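Local coordinates for protein trichothecene 3-O-acetyltransferase (Gibberella zeae, PDB 2RKV) that transfers an acetyl group from acetyl-coenzyme A to the 3-hydroxyl of trichothecene mycotoxins and belongs to the BAHD acyltransferase superfamily, at residues S242-A247 / E325-T330; D246-T251 / K257-D262; A264-I269 / F289-D294. All blocks are in the same frame, centred on the assembly; numbering follows the deposited sequence.

Contact 1 of 3, residues S242-A247 / E325-T330; sequences SELKDA and ESLGAT. With COA (coenzyme A), chain B.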
loop_
_atom_site.group_PDB
_atom_site.type_symbol
_atom_site.label_atom_id
_atom_site.label_comp_id
_atom_site.label_asym_id
_atom_site.label_seq_id
_atom_site.Cartn_x
_atom_site.Cartn_y
_atom_site.Cartn_z
ATOM N N SER A 242 -12.278 7.319 17.408
ATOM C CA SER A 242 -12.332 6.907 18.816
ATOM C C SER A 242 -13.695 6.305 19.179
ATOM O O SER A 242 -13.766 5.380 19.983
ATOM C CB SER A 242 -11.980 8.068 19.746
ATOM O OG SER A 242 -12.924 9.110 19.643
ATOM N N GLU A 243 -14.763 6.831 18.575
ATOM C CA GLU A 243 -16.118 6.298 18.796
ATOM C C GLU A 243 -16.317 4.906 18.188
ATOM O O GLU A 243 -17.003 4.059 18.768
ATOM C CB GLU A 243 -17.184 7.291 18.323
ATOM C CG GLU A 243 -17.255 8.516 19.235
ATOM C CD GLU A 243 -18.246 9.558 18.779
ATOM O OE1 GLU A 243 -19.100 9.239 17.932
ATOM O OE2 GLU A 243 -18.176 10.700 19.288
ATOM N N LEU A 244 -15.705 4.664 17.026
ATOM C CA LEU A 244 -15.671 3.317 16.442
ATOM C C LEU A 244 -14.907 2.339 17.338
ATOM O O LEU A 244 -15.370 1.219 17.587
ATOM C CB LEU A 244 -15.031 3.340 15.044
ATOM C CG LEU A 244 -15.897 3.930 13.927
ATOM C CD1 LEU A 244 -15.099 4.016 12.622
ATOM C CD2 LEU A 244 -17.182 3.109 13.732
ATOM N N LYS A 245 -13.747 2.760 17.837
ATOM C CA LYS A 245 -12.981 1.873 18.715
ATOM C C LYS A 245 -13.745 1.587 20.013
ATOM O O LYS A 245 -13.760 0.448 20.475
ATOM C CB LYS A 245 -11.597 2.434 19.030
ATOM C CG LYS A 245 -10.715 1.435 19.762
ATOM C CD LYS A 245 -9.387 2.045 20.141
ATOM C CE LYS A 245 -8.498 1.035 20.855
ATOM N NZ LYS A 245 -7.188 1.636 21.199
ATOM N N ASP A 246 -14.381 2.619 20.573
ATOM C CA ASP A 246 -15.235 2.464 21.764
ATOM C C ASP A 246 -16.337 1.419 21.516
ATOM O O ASP A 246 -16.531 0.484 22.321
ATOM C CB ASP A 246 -15.823 3.831 22.162
ATOM C CG ASP A 246 -16.793 3.750 23.347
ATOM O OD1 ASP A 246 -16.428 3.226 24.421
ATOM O OD2 ASP A 246 -17.932 4.245 23.202
ATOM N N ALA A 247 -17.029 1.556 20.383
ATOM C CA ALA A 247 -18.130 0.655 19.997
ATOM C C ALA A 247 -17.685 -0.806 19.870
ATOM O O ALA A 247 -18.374 -1.718 20.325
ATOM C CB ALA A 247 -18.768 1.137 18.706
ATOM N N GLU A 325 -23.791 -8.928 12.954
ATOM C CA GLU A 325 -23.093 -9.071 14.230
ATOM C C GLU A 325 -22.590 -7.714 14.746
ATOM O O GLU A 325 -22.588 -6.729 13.997
ATOM C CB GLU A 325 -21.960 -10.090 14.112
ATOM C CG GLU A 325 -20.761 -9.597 13.302
ATOM C CD GLU A 325 -19.668 -10.642 13.149
ATOM O OE1 GLU A 325 -19.865 -11.810 13.563
ATOM O OE2 GLU A 325 -18.600 -10.289 12.600
ATOM N N SER A 326 -22.181 -7.657 16.018
ATOM C CA SER A 326 -21.678 -6.411 16.608
ATOM C C SER A 326 -20.370 -5.974 15.948
ATOM O O SER A 326 -19.698 -6.782 15.300
ATOM C CB SER A 326 -21.439 -6.578 18.110
ATOM O OG SER A 326 -20.373 -7.479 18.353
ATOM N N LEU A 327 -20.011 -4.703 16.127
ATOM C CA LEU A 327 -18.729 -4.209 15.604
ATOM C C LEU A 327 -17.561 -4.945 16.252
ATOM O O LEU A 327 -16.589 -5.305 15.580
ATOM C CB LEU A 327 -18.579 -2.700 15.814
ATOM C CG LEU A 327 -17.376 -2.065 15.091
ATOM C CD1 LEU A 327 -17.434 -2.327 13.585
ATOM C CD2 LEU A 327 -17.257 -0.567 15.393
ATOM N N GLY A 328 -17.665 -5.165 17.562
ATOM C CA GLY A 328 -16.660 -5.902 18.314
ATOM C C GLY A 328 -16.484 -7.338 17.863
ATOM O O GLY A 328 -15.363 -7.849 17.849
ATOM N N ALA A 329 -17.588 -8.003 17.506
ATOM C CA ALA A 329 -17.516 -9.358 16.963
ATOM C C ALA A 329 -16.670 -9.364 15.686
ATOM O O ALA A 329 -15.817 -10.227 15.513
ATOM C CB ALA A 329 -18.915 -9.917 16.685
ATOM N N THR A 330 -16.886 -8.368 14.824
ATOM C CA THR A 330 -16.167 -8.298 13.547
ATOM C C THR A 330 -14.696 -7.933 13.779
ATOM O O THR A 330 -13.791 -8.532 13.177
ATOM C CB THR A 330 -16.830 -7.315 12.578
ATOM O OG1 THR A 330 -18.236 -7.611 12.488
ATOM C CG2 THR A 330 -16.201 -7.443 11.205
HETATM N N1A COA B . -4.231 -3.182 25.960
HETATM C C2A COA B . -5.022 -2.446 25.102
HETATM N N3A COA B . -4.593 -2.175 23.817
HETATM C C4A COA B . -3.383 -2.643 23.410
HETATM C C5A COA B . -2.572 -3.393 24.263
HETATM C C6A COA B . -3.000 -3.666 25.560
HETATM N N6A COA B . -2.135 -4.143 26.460
HETATM N N7A COA B . -1.440 -3.723 23.590
HETATM C C8A COA B . -1.518 -3.202 22.341
HETATM N N9A COA B . -2.714 -2.534 22.219
HETATM C C1B COA B . -3.193 -1.778 21.054
HETATM C C2B COA B . -2.405 -0.490 20.930
HETATM O O2B COA B . -2.880 0.484 21.814
HETATM C C3B COA B . -2.654 -0.148 19.480
HETATM O O3B COA B . -3.966 0.305 19.338
HETATM P P3B COA B . -4.277 1.819 18.962
HETATM O O7A COA B . -3.564 2.133 17.664
HETATM O O8A COA B . -3.756 2.651 20.106
HETATM O O9A COA B . -5.768 1.964 18.836
HETATM C C4B COA B . -2.694 -1.498 18.819
HETATM O O4B COA B . -2.963 -2.459 19.832
HETATM C C5B COA B . -1.394 -1.788 18.113
HETATM O O5B COA B . -1.735 -2.926 17.390
HETATM P P1A COA B . -0.877 -3.387 16.133
HETATM O O1A COA B . 0.616 -3.243 16.423
HETATM O O2A COA B . -1.293 -4.787 15.750
HETATM O O3A COA B . -1.129 -2.288 15.000
HETATM P P2A COA B . -2.525 -1.817 14.392
HETATM O O4A COA B . -2.546 -0.306 14.407
HETATM O O5A COA B . -3.712 -2.491 15.019
HETATM O O6A COA B . -2.415 -2.319 12.884
HETATM C CBP COA B . -1.908 -3.866 11.154
HETATM C CCP COA B . -2.513 -3.690 12.545
HETATM C CDP COA B . -2.687 -3.009 10.153
HETATM C CEP COA B . -2.052 -5.324 10.724
HETATM C CAP COA B . -0.437 -3.434 11.241
HETATM O OAP COA B . 0.275 -4.235 12.163
HETATM C C9P COA B . 0.257 -3.537 9.923
HETATM O O9P COA B . 0.876 -4.743 9.578
HETATM N N8P COA B . 0.229 -2.446 9.170
HETATM C C7P COA B . 0.811 -2.390 7.852
HETATM C C6P COA B . -0.095 -3.077 6.841
HETATM C C5P COA B . 0.577 -2.931 5.509
HETATM O O5P COA B . 1.788 -3.215 5.392
HETATM N N4P COA B . -0.183 -2.487 4.517
#
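Leu327, in the first turn of helix 327-335, puts its side chain against one flank of helix 238-249 beside Leu244 and Ala247. Its CB points toward that helix, and CG anti to the backbone N (chi1 -170°) brings CD2 to the Leu244-Ala247 turn. From CG the chain forks: CD2 does all the touching here, while CD1 lies 3.5 Å from Phe268 N on helix 261-277. CD2 rests 3.4 Å from Leu244 O, whose carbonyl belongs to the helix backbone, and 4.0 Å from both Leu244 CD2 and Ala247 CB. The two leucine side chains cross at about a right angle and touch through their CD2 methyls. Just before Leu327 in the chain, Ser326 is the N-cap: its OG accepts from Ala329 N at 3.0 Å. On the far flank of helix 238-249, Lys245 leaves in the other direction, fully extended, and its NZ donates to O9A of the coenzyme A 3'-phosphate at 2.8 Å. The helices meet mainly through apolar side chains, whereas the charged Lys245 serves the cofactor from the other flank. Leu244 packs on Phe268 and Thr330 on Ala267 and Trp270, so helix 261-277 lies along both partners; Tyr446, from a loop, also covers Leu244.

Contact 2 of 3, residues D246-T251 / K257-D262; sequences DAATKT and KFVSTD. With COA (coenzyme A), chain B.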
loop_
_atom_site.group_PDB
_atom_site.type_symbol
_atom_site.label_atom_id
_atom_site.label_comp_id
_atom_site.label_asym_id
_atom_site.label_seq_id
_atom_site.Cartn_x
_atom_site.Cartn_y
_atom_site.Cartn_z
ATOM N N ASP A 246 -14.381 2.619 20.573
ATOM C CA ASP A 246 -15.235 2.464 21.764
ATOM C C ASP A 246 -16.337 1.419 21.516
ATOM O O ASP A 246 -16.531 0.484 22.321
ATOM C CB ASP A 246 -15.823 3.831 22.162
ATOM C CG ASP A 246 -16.793 3.750 23.347
ATOM O OD1 ASP A 246 -16.428 3.226 24.421
ATOM O OD2 ASP A 246 -17.932 4.245 23.202
ATOM N N ALA A 247 -17.029 1.556 20.383
ATOM C CA ALA A 247 -18.130 0.655 19.997
ATOM C C ALA A 247 -17.685 -0.806 19.870
ATOM O O ALA A 247 -18.374 -1.718 20.325
ATOM C CB ALA A 247 -18.768 1.137 18.706
ATOM N N ALA A 248 -16.518 -1.012 19.253
ATOM C CA ALA A 248 -15.903 -2.328 19.139
ATOM C C ALA A 248 -15.463 -2.893 20.489
ATOM O O ALA A 248 -15.722 -4.055 20.795
ATOM C CB ALA A 248 -14.715 -2.265 18.190
ATOM N N THR A 249 -14.799 -2.062 21.291
ATOM C CA THR A 249 -14.243 -2.483 22.583
ATOM C C THR A 249 -15.348 -2.973 23.526
ATOM O O THR A 249 -15.160 -3.934 24.273
ATOM C CB THR A 249 -13.412 -1.339 23.209
ATOM O OG1 THR A 249 -12.313 -1.035 22.336
ATOM C CG2 THR A 249 -12.880 -1.697 24.593
ATOM N N LYS A 250 -16.509 -2.325 23.451
ATOM C CA LYS A 250 -17.660 -2.706 24.270
ATOM C C LYS A 250 -18.283 -4.038 23.879
ATOM O O LYS A 250 -19.082 -4.592 24.645
ATOM C CB LYS A 250 -18.737 -1.636 24.191
ATOM C CG LYS A 250 -18.474 -0.427 25.034
ATOM C CD LYS A 250 -19.565 0.586 24.753
ATOM C CE LYS A 250 -19.482 1.760 25.680
ATOM N NZ LYS A 250 -20.317 2.882 25.156
ATOM N N THR A 251 -17.943 -4.550 22.696
ATOM C CA THR A 251 -18.625 -5.733 22.160
ATOM C C THR A 251 -17.684 -6.861 21.715
ATOM O O THR A 251 -18.000 -7.616 20.796
ATOM C CB THR A 251 -19.594 -5.352 21.007
ATOM O OG1 THR A 251 -18.911 -4.542 20.037
ATOM C CG2 THR A 251 -20.810 -4.581 21.545
ATOM N N LYS A 257 -8.899 -9.825 24.164
ATOM C CA LYS A 257 -8.619 -8.866 25.244
ATOM C C LYS A 257 -8.814 -7.411 24.819
ATOM O O LYS A 257 -9.309 -6.591 25.596
ATOM C CB LYS A 257 -7.182 -9.042 25.758
ATOM C CG LYS A 257 -6.888 -10.370 26.447
ATOM C CD LYS A 257 -7.355 -10.359 27.888
ATOM C CE LYS A 257 -6.891 -11.600 28.620
ATOM N NZ LYS A 257 -7.421 -11.602 29.995
ATOM N N PHE A 258 -8.392 -7.092 23.597
ATOM C CA PHE A 258 -8.465 -5.727 23.083
ATOM C C PHE A 258 -8.431 -5.759 21.564
ATOM O O PHE A 258 -7.989 -6.746 20.967
ATOM C CB PHE A 258 -7.296 -4.878 23.612
ATOM C CG PHE A 258 -5.946 -5.321 23.109
ATOM C CD1 PHE A 258 -5.464 -4.868 21.882
ATOM C CD2 PHE A 258 -5.168 -6.209 23.856
ATOM C CE1 PHE A 258 -4.216 -5.292 21.400
ATOM C CE2 PHE A 258 -3.927 -6.632 23.394
ATOM C CZ PHE A 258 -3.447 -6.170 22.160
ATOM N N VAL A 259 -8.921 -4.687 20.952
ATOM C CA VAL A 259 -8.694 -4.464 19.524
ATOM C C VAL A 259 -8.100 -3.072 19.334
ATOM O O VAL A 259 -8.068 -2.281 20.270
ATOM C CB VAL A 259 -9.983 -4.633 18.678
ATOM C CG1 VAL A 259 -10.459 -6.085 18.718
ATOM C CG2 VAL A 259 -11.083 -3.636 19.111
ATOM N N SER A 260 -7.625 -2.786 18.124
ATOM C CA SER A 260 -7.031 -1.490 17.816
ATOM C C SER A 260 -7.998 -0.577 17.065
ATOM O O SER A 260 -9.041 -1.016 16.542
ATOM C CB SER A 260 -5.791 -1.688 16.943
ATOM O OG SER A 260 -6.143 -2.194 15.668
ATOM N N THR A 261 -7.617 0.697 16.989
ATOM C CA THR A 261 -8.305 1.671 16.154
ATOM C C THR A 261 -8.406 1.143 14.717
ATOM O O THR A 261 -9.481 1.160 14.111
ATOM C CB THR A 261 -7.554 3.034 16.191
ATOM O OG1 THR A 261 -7.535 3.530 17.538
ATOM C CG2 THR A 261 -8.240 4.058 15.311
ATOM N N ASP A 262 -7.276 0.663 14.193
ATOM C CA ASP A 262 -7.206 0.105 12.844
ATOM C C ASP A 262 -8.154 -1.096 12.677
ATOM O O ASP A 262 -8.875 -1.191 11.682
ATOM C CB ASP A 262 -5.759 -0.277 12.526
ATOM C CG ASP A 262 -5.510 -0.467 11.048
ATOM O OD1 ASP A 262 -6.089 -1.415 10.460
ATOM O OD2 ASP A 262 -4.720 0.342 10.491
HETATM N N1A COA B . -4.231 -3.182 25.960
HETATM C C2A COA B . -5.022 -2.446 25.102
HETATM N N3A COA B . -4.593 -2.175 23.817
HETATM C C4A COA B . -3.383 -2.643 23.410
HETATM C C5A COA B . -2.572 -3.393 24.263
HETATM C C6A COA B . -3.000 -3.666 25.560
HETATM N N6A COA B . -2.135 -4.143 26.460
HETATM N N7A COA B . -1.440 -3.723 23.590
HETATM C C8A COA B . -1.518 -3.202 22.341
HETATM N N9A COA B . -2.714 -2.534 22.219
HETATM C C1B COA B . -3.193 -1.778 21.054
HETATM C C2B COA B . -2.405 -0.490 20.930
HETATM O O2B COA B . -2.880 0.484 21.814
HETATM C C3B COA B . -2.654 -0.148 19.480
HETATM O O3B COA B . -3.966 0.305 19.338
HETATM P P3B COA B . -4.277 1.819 18.962
HETATM O O7A COA B . -3.564 2.133 17.664
HETATM O O8A COA B . -3.756 2.651 20.106
HETATM O O9A COA B . -5.768 1.964 18.836
HETATM C C4B COA B . -2.694 -1.498 18.819
HETATM O O4B COA B . -2.963 -2.459 19.832
HETATM C C5B COA B . -1.394 -1.788 18.113
HETATM O O5B COA B . -1.735 -2.926 17.390
HETATM P P1A COA B . -0.877 -3.387 16.133
HETATM O O1A COA B . 0.616 -3.243 16.423
HETATM O O2A COA B . -1.293 -4.787 15.750
HETATM O O3A COA B . -1.129 -2.288 15.000
HETATM P P2A COA B . -2.525 -1.817 14.392
HETATM O O4A COA B . -2.546 -0.306 14.407
HETATM O O5A COA B . -3.712 -2.491 15.019
HETATM O O6A COA B . -2.415 -2.319 12.884
HETATM C CBP COA B . -1.908 -3.866 11.154
HETATM C CCP COA B . -2.513 -3.690 12.545
HETATM C CDP COA B . -2.687 -3.009 10.153
HETATM C CEP COA B . -2.052 -5.324 10.724
HETATM C CAP COA B . -0.437 -3.434 11.241
HETATM O OAP COA B . 0.275 -4.235 12.163
HETATM C C9P COA B . 0.257 -3.537 9.923
HETATM O O9P COA B . 0.876 -4.743 9.578
HETATM N N8P COA B . 0.229 -2.446 9.170
HETATM C C7P COA B . 0.811 -2.390 7.852
HETATM C C6P COA B . -0.095 -3.077 6.841
HETATM C C5P COA B . 0.577 -2.931 5.509
HETATM O O5P COA B . 1.788 -3.215 5.392
HETATM N N4P COA B . -0.183 -2.487 4.517
HETATM O O HOH W 1 -10.158 -2.789 22.818
#
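Val259, in the loop that leads into helix 261-277, packs on Ala248 of helix 238-249; this short loop joins two helices, the second of which starts at the coenzyme A phosphates in this BAHD acyltransferase. Val259, Ala248 and Thr249 have the most surface buried here. The CB atoms of Val259 and Ala248 point toward each other's segments, and the touch is methyl on methyl, Val259 CG2 to Ala248 CB at 4.0 Å. CG2 is placed between the backbone N and the carbonyl carbon, which turns this methyl to the helix. Val259 also packs on Leu252 and Ala331, so the apolar patch extends to helix 327-335, where Arg335 is a further contact.

Thr249 comes in from the side and is joined to the loop through water. One water donates to Thr249 OG1 at 2.8 Å and accepts from Val259 N at 2.9 Å, linking Thr249 to the extended backbone; the same hydroxyl is hydrogen-bonded to Lys245 O one turn back.

The neighbours of Val259 turn the opposite way, to the cofactor. The Phe258 ring lies with one face over the adenine, C4A being 3.3 Å above its plane and offset toward the rim. Ser260, the N-cap of helix 261-277, has OG hydrogen-bonded to the pyrophosphate oxygen O5A at 2.5 Å, a tight fit whose exact length is doubtful, and also takes the N-H of Asp263. The start of the helix probably favours the anionic phosphates electrostatically. At the 3'-phosphate, Thr261 grips a single oxygen twice: its backbone N donates to O9A at an N-H...O angle of 160°, and its OG1 donates to the same O9A at 2.7 Å.

Contact 3 of 3, residues A264-I269 / F289-D294; sequences ALSAFI and FCRAVD. With COA (coenzyme A), chain B.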
loop_
_atom_site.group_PDB
_atom_site.type_symbol
_atom_site.label_atom_id
_atom_site.label_comp_id
_atom_site.label_asym_id
_atom_site.label_seq_id
_atom_site.Cartn_x
_atom_site.Cartn_y
_atom_site.Cartn_z
ATOM N N ALA A 264 -10.908 -1.623 14.346
ATOM C CA ALA A 264 -12.282 -1.120 14.433
ATOM C C ALA A 264 -12.745 -0.530 13.097
ATOM O O ALA A 264 -13.843 -0.829 12.621
ATOM C CB ALA A 264 -12.405 -0.106 15.571
ATOM N N LEU A 265 -11.899 0.292 12.477
ATOM C CA LEU A 265 -12.248 0.860 11.175
ATOM C C LEU A 265 -12.335 -0.223 10.105
ATOM O O LEU A 265 -13.245 -0.223 9.277
ATOM C CB LEU A 265 -11.257 1.951 10.748
ATOM C CG LEU A 265 -11.624 2.632 9.417
ATOM C CD1 LEU A 265 -13.072 3.149 9.393
ATOM C CD2 LEU A 265 -10.638 3.743 9.037
ATOM N N SER A 266 -11.374 -1.144 10.111
ATOM C CA SER A 266 -11.399 -2.260 9.171
ATOM C C SER A 266 -12.720 -3.045 9.310
ATOM O O SER A 266 -13.373 -3.356 8.303
ATOM C CB SER A 266 -10.182 -3.166 9.372
ATOM O OG SER A 266 -8.969 -2.439 9.165
ATOM N N ALA A 267 -13.107 -3.327 10.552
ATOM C CA ALA A 267 -14.343 -4.072 10.836
ATOM C C ALA A 267 -15.587 -3.308 10.376
ATOM O O ALA A 267 -16.520 -3.901 9.809
ATOM C CB ALA A 267 -14.439 -4.377 12.322
ATOM N N PHE A 268 -15.590 -2.000 10.624
ATOM C CA PHE A 268 -16.705 -1.127 10.270
ATOM C C PHE A 268 -16.905 -1.112 8.754
ATOM O O PHE A 268 -18.034 -1.108 8.256
ATOM C CB PHE A 268 -16.444 0.287 10.810
ATOM C CG PHE A 268 -17.530 1.272 10.501
ATOM C CD1 PHE A 268 -18.758 1.211 11.161
ATOM C CD2 PHE A 268 -17.321 2.280 9.556
ATOM C CE1 PHE A 268 -19.766 2.140 10.874
ATOM C CE2 PHE A 268 -18.318 3.213 9.264
ATOM C CZ PHE A 268 -19.547 3.135 9.922
ATOM N N ILE A 269 -15.799 -1.121 8.021
ATOM C CA ILE A 269 -15.865 -1.144 6.561
ATOM C C ILE A 269 -16.406 -2.480 6.037
ATOM O O ILE A 269 -17.268 -2.492 5.146
ATOM C CB ILE A 269 -14.500 -0.761 5.926
ATOM C CG1 ILE A 269 -14.233 0.730 6.164
ATOM C CG2 ILE A 269 -14.500 -1.052 4.437
ATOM C CD1 ILE A 269 -12.787 1.158 5.883
ATOM N N PHE A 289 -12.520 -11.290 4.063
ATOM C CA PHE A 289 -11.709 -10.084 4.284
ATOM C C PHE A 289 -10.245 -10.501 4.164
ATOM O O PHE A 289 -9.810 -11.444 4.842
ATOM C CB PHE A 289 -11.968 -9.512 5.683
ATOM C CG PHE A 289 -11.481 -8.094 5.877
ATOM C CD1 PHE A 289 -12.368 -7.031 5.797
ATOM C CD2 PHE A 289 -10.133 -7.821 6.164
ATOM C CE1 PHE A 289 -11.939 -5.707 6.002
ATOM C CE2 PHE A 289 -9.693 -6.491 6.357
ATOM C CZ PHE A 289 -10.594 -5.444 6.273
ATOM N N CYS A 290 -9.493 -9.805 3.304
ATOM C CA CYS A 290 -8.064 -10.057 3.149
ATOM C C CYS A 290 -7.355 -8.806 3.652
ATOM O O CYS A 290 -7.532 -7.727 3.074
ATOM C CB CYS A 290 -7.712 -10.279 1.673
ATOM S SG CYS A 290 -8.663 -11.602 0.843
ATOM N N ARG A 291 -6.579 -8.946 4.724
ATOM C CA ARG A 291 -5.936 -7.785 5.364
ATOM C C ARG A 291 -4.413 -7.845 5.232
ATOM O O ARG A 291 -3.801 -8.819 5.645
ATOM C CB ARG A 291 -6.314 -7.728 6.850
ATOM C CG ARG A 291 -5.955 -6.423 7.535
ATOM C CD ARG A 291 -6.021 -6.572 9.055
ATOM N NE ARG A 291 -6.106 -5.294 9.762
ATOM C CZ ARG A 291 -6.294 -5.197 11.079
ATOM N NH1 ARG A 291 -6.406 -6.310 11.800
ATOM N NH2 ARG A 291 -6.369 -4.008 11.668
ATOM N N ALA A 292 -3.810 -6.803 4.652
ATOM C CA ALA A 292 -2.346 -6.745 4.545
ATOM C C ALA A 292 -1.726 -6.547 5.926
ATOM O O ALA A 292 -2.186 -5.711 6.718
ATOM C CB ALA A 292 -1.909 -5.632 3.602
ATOM N N VAL A 293 -0.679 -7.316 6.207
ATOM C CA VAL A 293 -0.005 -7.258 7.499
ATOM C C VAL A 293 1.512 -7.258 7.269
ATOM O O VAL A 293 2.047 -8.161 6.622
ATOM C CB VAL A 293 -0.410 -8.446 8.422
ATOM C CG1 VAL A 293 0.301 -8.358 9.787
ATOM C CG2 VAL A 293 -1.924 -8.472 8.617
ATOM N N ASP A 294 2.179 -6.242 7.811
ATOM C CA ASP A 294 3.639 -6.155 7.830
ATOM C C ASP A 294 4.157 -7.317 8.658
ATOM O O ASP A 294 3.772 -7.478 9.830
ATOM C CB ASP A 294 4.069 -4.810 8.441
ATOM C CG ASP A 294 5.589 -4.668 8.609
ATOM O OD1 ASP A 294 6.361 -5.466 8.025
ATOM O OD2 ASP A 294 5.996 -3.720 9.327
HETATM N N1A COA B . -4.231 -3.182 25.960
HETATM C C2A COA B . -5.022 -2.446 25.102
HETATM N N3A COA B . -4.593 -2.175 23.817
HETATM C C4A COA B . -3.383 -2.643 23.410
HETATM C C5A COA B . -2.572 -3.393 24.263
HETATM C C6A COA B . -3.000 -3.666 25.560
HETATM N N6A COA B . -2.135 -4.143 26.460
HETATM N N7A COA B . -1.440 -3.723 23.590
HETATM C C8A COA B . -1.518 -3.202 22.341
HETATM N N9A COA B . -2.714 -2.534 22.219
HETATM C C1B COA B . -3.193 -1.778 21.054
HETATM C C2B COA B . -2.405 -0.490 20.930
HETATM O O2B COA B . -2.880 0.484 21.814
HETATM C C3B COA B . -2.654 -0.148 19.480
HETATM O O3B COA B . -3.966 0.305 19.338
HETATM P P3B COA B . -4.277 1.819 18.962
HETATM O O7A COA B . -3.564 2.133 17.664
HETATM O O8A COA B . -3.756 2.651 20.106
HETATM O O9A COA B . -5.768 1.964 18.836
HETATM C C4B COA B . -2.694 -1.498 18.819
HETATM O O4B COA B . -2.963 -2.459 19.832
HETATM C C5B COA B . -1.394 -1.788 18.113
HETATM O O5B COA B . -1.735 -2.926 17.390
HETATM P P1A COA B . -0.877 -3.387 16.133
HETATM O O1A COA B . 0.616 -3.243 16.423
HETATM O O2A COA B . -1.293 -4.787 15.750
HETATM O O3A COA B . -1.129 -2.288 15.000
HETATM P P2A COA B . -2.525 -1.817 14.392
HETATM O O4A COA B . -2.546 -0.306 14.407
HETATM O O5A COA B . -3.712 -2.491 15.019
HETATM O O6A COA B . -2.415 -2.319 12.884
HETATM C CBP COA B . -1.908 -3.866 11.154
HETATM C CCP COA B . -2.513 -3.690 12.545
HETATM C CDP COA B . -2.687 -3.009 10.153
HETATM C CEP COA B . -2.052 -5.324 10.724
HETATM C CAP COA B . -0.437 -3.434 11.241
HETATM O OAP COA B . 0.275 -4.235 12.163
HETATM C C9P COA B . 0.257 -3.537 9.923
HETATM O O9P COA B . 0.876 -4.743 9.578
HETATM N N8P COA B . 0.229 -2.446 9.170
HETATM C C7P COA B . 0.811 -2.390 7.852
HETATM C C6P COA B . -0.095 -3.077 6.841
HETATM C C5P COA B . 0.577 -2.931 5.509
HETATM O O5P COA B . 1.788 -3.215 5.392
HETATM N N4P COA B . -0.183 -2.487 4.517
HETATM O O HOH W 2 -6.089 -2.893 8.272
#
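Strand 286-294 passes helix 261-277 with its closest backbone approach at Ser266 and Arg291, whose CA atoms are 8.7 Å apart, a gap that side chains span. Ser266 points into it from the helix, Phe289 and Arg291 from the strand. The Phe289 ring, carried by a CG anti to its backbone N (chi1 -164°), reaches the helix with CZ and CE1: CZ is 3.9 Å from Ser266 CB and CE1 is 3.6 Å from Ser266 O. The Arg291 CB sits in plane at an edge of this ring, so the two strand residues pack side by side. Arg291 then runs out extended to NE, past Ser266 OG, which stays 3.9 Å from NH2. A water links Ser266 OG to Arg291 NE instead, donating to OG at 3.0 Å and accepting from NE at 2.8 Å in the guanidinium plane. Ser266 OG is also hydrogen-bonded to Asp262 O, within its own helix. One face of the guanidinium lies against the pantetheine methyl CEP of coenzyme A, while NH2 forms salt bridges to Asp262 and Asp263. Helix 261-277 thus packs on a strand of the seven-stranded sheet that carries Ala292, which touches the bound T-2 toxin, and Asp294, whose N donates to the pantetheine carbonyl O9P at 2.7 Å. The buried positive charge is answered by two carboxylates, which with the water probably fix the orientation of the guanidinium beside the pantetheine arm.

In the fold
From the N terminus, helix 238-249 enters contact 1 first, but that contact closes only when helix 327-335 is reached, a loop of 77 intervening residues. Contact 2 starts on the same helix, sharing Asp246 and Ala247, and closes after five residues at the start of helix 261-277. Contact 3 then opens on that helix and closes on strand 286-294 of the seven-stranded mixed sheet. Contacts 2 and 3 therefore follow in series, contact 3 nested inside the loop of contact 1. Thr251 joins contact 2 to contact 1 through Gly328 N, and contacts 2 and 3 share helix 261-277. Together they tie three helices to the sheet, and all meet coenzyme A.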